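Local coordinates for cycloalternan-forming enzyme (Listeria monocytogenes serovar 1/2a, PDB 5F7U), which is a multidomain protein of glycosyl hydrolase family 31, combining a TIM barrel with beta-rich accessory domains and a family 6 carbohydrate-binding module, at residues Asp843-Ser855 with Val863-Thr875. The protein carries 1 engineered substitution. Numbering follows the deposited sequence.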
loop_
_atom_site.group_PDB
_atom_site.type_symbol
_atom_site.label_atom_id
_atom_site.label_comp_id
_atom_site.label_asym_id
_atom_site.label_seq_id
_atom_site.Cartn_x
_atom_site.Cartn_y
_atom_site.Cartn_z
ATOM N N ASP A 843 23.373 3.537 2.109
ATOM C CA ASP A 843 23.182 4.667 1.181
ATOM C C ASP A 843 24.198 5.788 1.414
ATOM O O ASP A 843 24.567 6.503 0.473
ATOM C CB ASP A 843 21.756 5.246 1.308
ATOM C CG ASP A 843 21.442 6.305 0.243
ATOM O OD1 ASP A 843 21.612 6.029 -0.968
ATOM O OD2 ASP A 843 21.006 7.427 0.603
ATOM N N VAL A 844 24.628 5.958 2.662
ATOM C CA VAL A 844 25.607 6.996 3.018
ATOM C C VAL A 844 26.922 6.756 2.279
ATOM O O VAL A 844 27.586 7.710 1.853
ATOM C CB VAL A 844 25.756 7.130 4.564
ATOM C CG1 VAL A 844 27.024 7.881 5.000
ATOM C CG2 VAL A 844 24.521 7.816 5.142
ATOM N N ASN A 845 27.264 5.485 2.095
ATOM C CA ASN A 845 28.548 5.087 1.547
ATOM C C ASN A 845 28.439 4.388 0.188
ATOM O O ASN A 845 28.917 3.262 0.012
ATOM C CB ASN A 845 29.307 4.234 2.569
ATOM C CG ASN A 845 29.525 4.956 3.888
ATOM O OD1 ASN A 845 28.953 4.585 4.919
ATOM N ND2 ASN A 845 30.358 5.977 3.867
ATOM N N GLY A 846 27.801 5.069 -0.759
ATOM C CA GLY A 846 27.789 4.655 -2.168
ATOM C C GLY A 846 26.841 3.512 -2.474
ATOM O O GLY A 846 26.935 2.891 -3.538
ATOM N N GLY A 847 25.946 3.224 -1.533
ATOM C CA GLY A 847 24.958 2.173 -1.715
ATOM C C GLY A 847 25.504 0.759 -1.591
ATOM O O GLY A 847 24.903 -0.170 -2.122
ATOM N N GLU A 848 26.640 0.589 -0.906
ATOM C CA GLU A 848 27.236 -0.733 -0.675
ATOM C C GLU A 848 26.261 -1.584 0.122
ATOM O O GLU A 848 25.709 -1.094 1.099
ATOM C CB GLU A 848 28.502 -0.616 0.187
ATOM C CG GLU A 848 29.666 0.137 -0.423
ATOM C CD GLU A 848 30.617 -0.764 -1.171
ATOM O OE1 GLU A 848 30.698 -0.612 -2.410
ATOM O OE2 GLU A 848 31.285 -1.614 -0.522
ATOM N N MET A 849 26.068 -2.847 -0.270
ATOM C CA MET A 849 25.362 -3.795 0.602
ATOM C C MET A 849 26.332 -4.305 1.666
ATOM O O MET A 849 27.421 -4.760 1.337
ATOM C CB MET A 849 24.753 -4.975 -0.173
ATOM C CG MET A 849 23.714 -4.623 -1.236
ATOM S SD MET A 849 22.396 -3.484 -0.746
ATOM C CE MET A 849 21.442 -4.498 0.382
ATOM N N ARG A 850 25.946 -4.208 2.934
ATOM C CA ARG A 850 26.769 -4.703 4.031
ATOM C C ARG A 850 26.066 -5.924 4.602
ATOM O O ARG A 850 24.961 -5.812 5.139
ATOM C CB ARG A 850 26.950 -3.643 5.128
ATOM C CG ARG A 850 27.293 -2.239 4.652
ATOM C CD ARG A 850 28.718 -2.147 4.146
ATOM N NE ARG A 850 29.094 -0.757 3.945
ATOM C CZ ARG A 850 30.253 -0.354 3.442
ATOM N NH1 ARG A 850 31.181 -1.240 3.083
ATOM N NH2 ARG A 850 30.487 0.944 3.286
ATOM N N ASP A 851 26.708 -7.082 4.462
ATOM C CA ASP A 851 26.114 -8.344 4.888
ATOM C C ASP A 851 26.543 -8.665 6.317
ATOM O O ASP A 851 27.731 -8.931 6.575
ATOM C CB ASP A 851 26.492 -9.492 3.943
ATOM C CG ASP A 851 25.982 -9.293 2.507
ATOM O OD1 ASP A 851 24.904 -8.672 2.269
ATOM O OD2 ASP A 851 26.694 -9.772 1.596
ATOM N N ILE A 852 25.572 -8.613 7.232
ATOM C CA ILE A 852 25.798 -8.834 8.665
ATOM C C ILE A 852 25.183 -10.173 9.012
ATOM O O ILE A 852 24.070 -10.482 8.569
ATOM C CB ILE A 852 25.054 -7.801 9.572
ATOM C CG1 ILE A 852 24.877 -6.423 8.912
ATOM C CG2 ILE A 852 25.657 -7.754 10.985
ATOM C CD1 ILE A 852 26.113 -5.556 8.860
ATOM N N SER A 853 25.888 -10.976 9.801
ATOM C CA SER A 853 25.293 -12.215 10.286
ATOM C C SER A 853 25.529 -12.391 11.775
ATOM O O SER A 853 26.550 -11.951 12.319
ATOM C CB SER A 853 25.785 -13.431 9.494
ATOM O OG SER A 853 27.160 -13.664 9.714
ATOM N N VAL A 854 24.549 -13.009 12.422
ATOM C CA VAL A 854 24.547 -13.195 13.881
ATOM C C VAL A 854 24.353 -14.680 14.117
ATOM O O VAL A 854 23.515 -15.300 13.472
ATOM C CB VAL A 854 23.436 -12.371 14.591
ATOM C CG1 VAL A 854 23.367 -12.694 16.087
ATOM C CG2 VAL A 854 23.652 -10.870 14.368
ATOM N N SER A 855 25.166 -15.232 15.014
ATOM C CA SER A 855 25.021 -16.617 15.439
ATOM C C SER A 855 24.804 -16.687 16.942
ATOM O O SER A 855 25.746 -16.562 17.746
ATOM C CB SER A 855 26.218 -17.471 14.996
ATOM O OG SER A 855 25.993 -18.841 15.348
ATOM N N VAL A 863 27.125 -15.117 21.863
ATOM C CA VAL A 863 26.494 -14.575 20.662
ATOM C C VAL A 863 27.658 -14.069 19.825
ATOM O O VAL A 863 28.517 -13.345 20.326
ATOM C CB VAL A 863 25.494 -13.435 20.968
ATOM C CG1 VAL A 863 24.982 -12.785 19.680
ATOM C CG2 VAL A 863 24.286 -13.972 21.728
ATOM N N SER A 864 27.687 -14.461 18.558
ATOM C CA SER A 864 28.737 -14.001 17.658
ATOM C C SER A 864 28.139 -13.128 16.575
ATOM O O SER A 864 27.063 -13.420 16.058
ATOM C CB SER A 864 29.484 -15.188 17.057
ATOM O OG SER A 864 30.002 -16.006 18.096
ATOM N N VAL A 865 28.822 -12.029 16.272
ATOM C CA VAL A 865 28.399 -11.130 15.193
ATOM C C VAL A 865 29.537 -11.026 14.182
ATOM O O VAL A 865 30.680 -10.712 14.551
ATOM C CB VAL A 865 28.000 -9.732 15.714
ATOM C CG1 VAL A 865 27.541 -8.831 14.556
ATOM C CG2 VAL A 865 26.893 -9.844 16.752
ATOM N N ASP A 866 29.215 -11.329 12.928
ATOM C CA ASP A 866 30.163 -11.223 11.841
ATOM C C ASP A 866 29.883 -9.924 11.120
ATOM O O ASP A 866 28.889 -9.798 10.389
ATOM C CB ASP A 866 30.054 -12.429 10.910
ATOM C CG ASP A 866 30.599 -13.712 11.530
ATOM O OD1 ASP A 866 31.259 -13.682 12.616
ATOM O OD2 ASP A 866 30.380 -14.779 10.907
ATOM N N LEU A 867 30.746 -8.945 11.373
ATOM C CA LEU A 867 30.592 -7.612 10.805
ATOM C C LEU A 867 31.462 -7.503 9.543
ATOM O O LEU A 867 32.637 -7.857 9.573
ATOM C CB LEU A 867 30.979 -6.575 11.861
ATOM C CG LEU A 867 30.756 -5.076 11.680
ATOM C CD1 LEU A 867 29.281 -4.708 11.770
ATOM C CD2 LEU A 867 31.558 -4.346 12.744
ATOM N N PRO A 868 30.876 -7.058 8.411
ATOM C CA PRO A 868 31.690 -6.933 7.206
ATOM C C PRO A 868 32.526 -5.656 7.303
ATOM O O PRO A 868 32.385 -4.918 8.285
ATOM C CB PRO A 868 30.636 -6.818 6.100
ATOM C CG PRO A 868 29.520 -6.081 6.754
ATOM C CD PRO A 868 29.502 -6.575 8.190
ATOM N N ALA A 869 33.370 -5.395 6.303
ATOM C CA ALA A 869 34.043 -4.102 6.195
ATOM C C ALA A 869 32.981 -2.987 6.232
ATOM O O ALA A 869 31.929 -3.113 5.596
ATOM C CB ALA A 869 34.845 -4.034 4.913
ATOM N N MET A 870 33.245 -1.937 7.008
ATOM C CA MET A 870 32.329 -0.788 7.135
ATOM C C MET A 870 33.119 0.503 6.947
ATOM O O MET A 870 34.324 0.542 7.209
ATOM C CB MET A 870 31.650 -0.757 8.514
ATOM C CG MET A 870 30.838 -1.987 8.892
ATOM S SD MET A 870 29.346 -2.241 7.899
ATOM C CE MET A 870 28.248 -1.023 8.614
ATOM N N ALA A 871 32.432 1.557 6.521
ATOM C CA ALA A 871 33.057 2.863 6.359
ATOM C C ALA A 871 32.923 3.709 7.621
ATOM O O ALA A 871 33.549 4.762 7.735
ATOM C CB ALA A 871 32.449 3.582 5.169
ATOM N N ASP A 872 32.116 3.238 8.568
ATOM C CA ASP A 872 31.818 3.972 9.794
ATOM C C ASP A 872 32.078 3.098 11.003
ATOM O O ASP A 872 31.993 1.872 10.916
ATOM C CB ASP A 872 30.336 4.366 9.838
ATOM C CG ASP A 872 29.923 5.262 8.691
ATOM O OD1 ASP A 872 30.115 6.485 8.796
ATOM O OD2 ASP A 872 29.384 4.755 7.687
ATOM N N GLU A 873 32.374 3.746 12.128
ATOM C CA GLU A 873 32.244 3.135 13.455
ATOM C C GLU A 873 30.842 2.523 13.575
ATOM O O GLU A 873 29.871 3.071 13.058
ATOM C CB GLU A 873 32.445 4.226 14.500
ATOM C CG GLU A 873 32.208 3.885 15.964
ATOM C CD GLU A 873 32.539 5.079 16.845
ATOM O OE1 GLU A 873 33.741 5.344 17.050
ATOM O OE2 GLU A 873 31.612 5.773 17.314
ATOM N N THR A 874 30.751 1.362 14.201
ATOM C CA THR A 874 29.465 0.703 14.373
ATOM C C THR A 874 29.230 0.381 15.840
ATOM O O THR A 874 30.166 0.058 16.554
ATOM C CB THR A 874 29.351 -0.598 13.542
ATOM O OG1 THR A 874 30.474 -1.429 13.812
ATOM C CG2 THR A 874 29.310 -0.315 12.049
ATOM N N THR A 875 27.974 0.457 16.270
ATOM C CA THR A 875 27.588 0.040 17.610
ATOM C C THR A 875 26.533 -1.054 17.492
ATOM O O THR A 875 25.479 -0.835 16.898
ATOM C CB THR A 875 27.020 1.211 18.441
ATOM O OG1 THR A 875 27.987 2.273 18.536
ATOM C CG2 THR A 875 26.630 0.748 19.854
HETATM O O HOH W 1 29.365 -10.812 7.721
HETATM O O HOH W 2 28.059 -17.614 18.877
#
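Arg850 lies across Met870, its CB, CG and CD passing over the sulfur, with CD 3.8 Å from Met870 SD. A bend at chi2 (-73°) turns the arginine chain along the 868-871 loop and carries the guanidinium out to that loop's backbone. There the flat group is sandwiched: Glu848 CB sits over the centre of one face and Met870 CA over the other, while NH1 comes within 3.2 Å of Ala869 O. Long and flexible, arginine suits this place because its methylene groups pack against a thioether while its charged end forms a salt bridge from NE to Asp842. Asn845, at the start of a type I' turn that runs through two glycines to Glu848, rests against the methyl of Ala871.

Farther along, strands 848-857 and 862-867 pair as an antiparallel beta hairpin. Ile852 CD1 reaches obliquely to the Pro868 ring, 3.6 Å from its CD. Pro868 has no backbone N-H to offer Asp851 O, and a water bridges that carbonyl to Asp866 O. Asp866 N then donates an almost straight bond to Ser853 O (2.8 Å), the return bond from Ser853 N to Asp866 O is longer (3.3 Å), and Ser855 and Ser864 likewise bond reciprocally through their backbones. Between these two hydrogen-bonded pairs, Val854 and Val865 form a non-hydrogen-bonded pair whose side chains lie alongside each other, CG2 to CG2 at 4.2 Å. Val854 CG1, anti to the backbone N (chi1 174°), crosses towards Val863 CG1. Ile852, Val854, Val863 and Val865 are buried, and beta-branched residues suit an extended strand; Ser853, Ser855, Ser864 and Asp866 give the opposite face its polar character.

Strand 835-842 flanks the hairpin beside 848-857, and 929-934 does so beside 862-867, whereas Val854 and Met870 pack against strand 825-830 of the neighbouring mixed sheet.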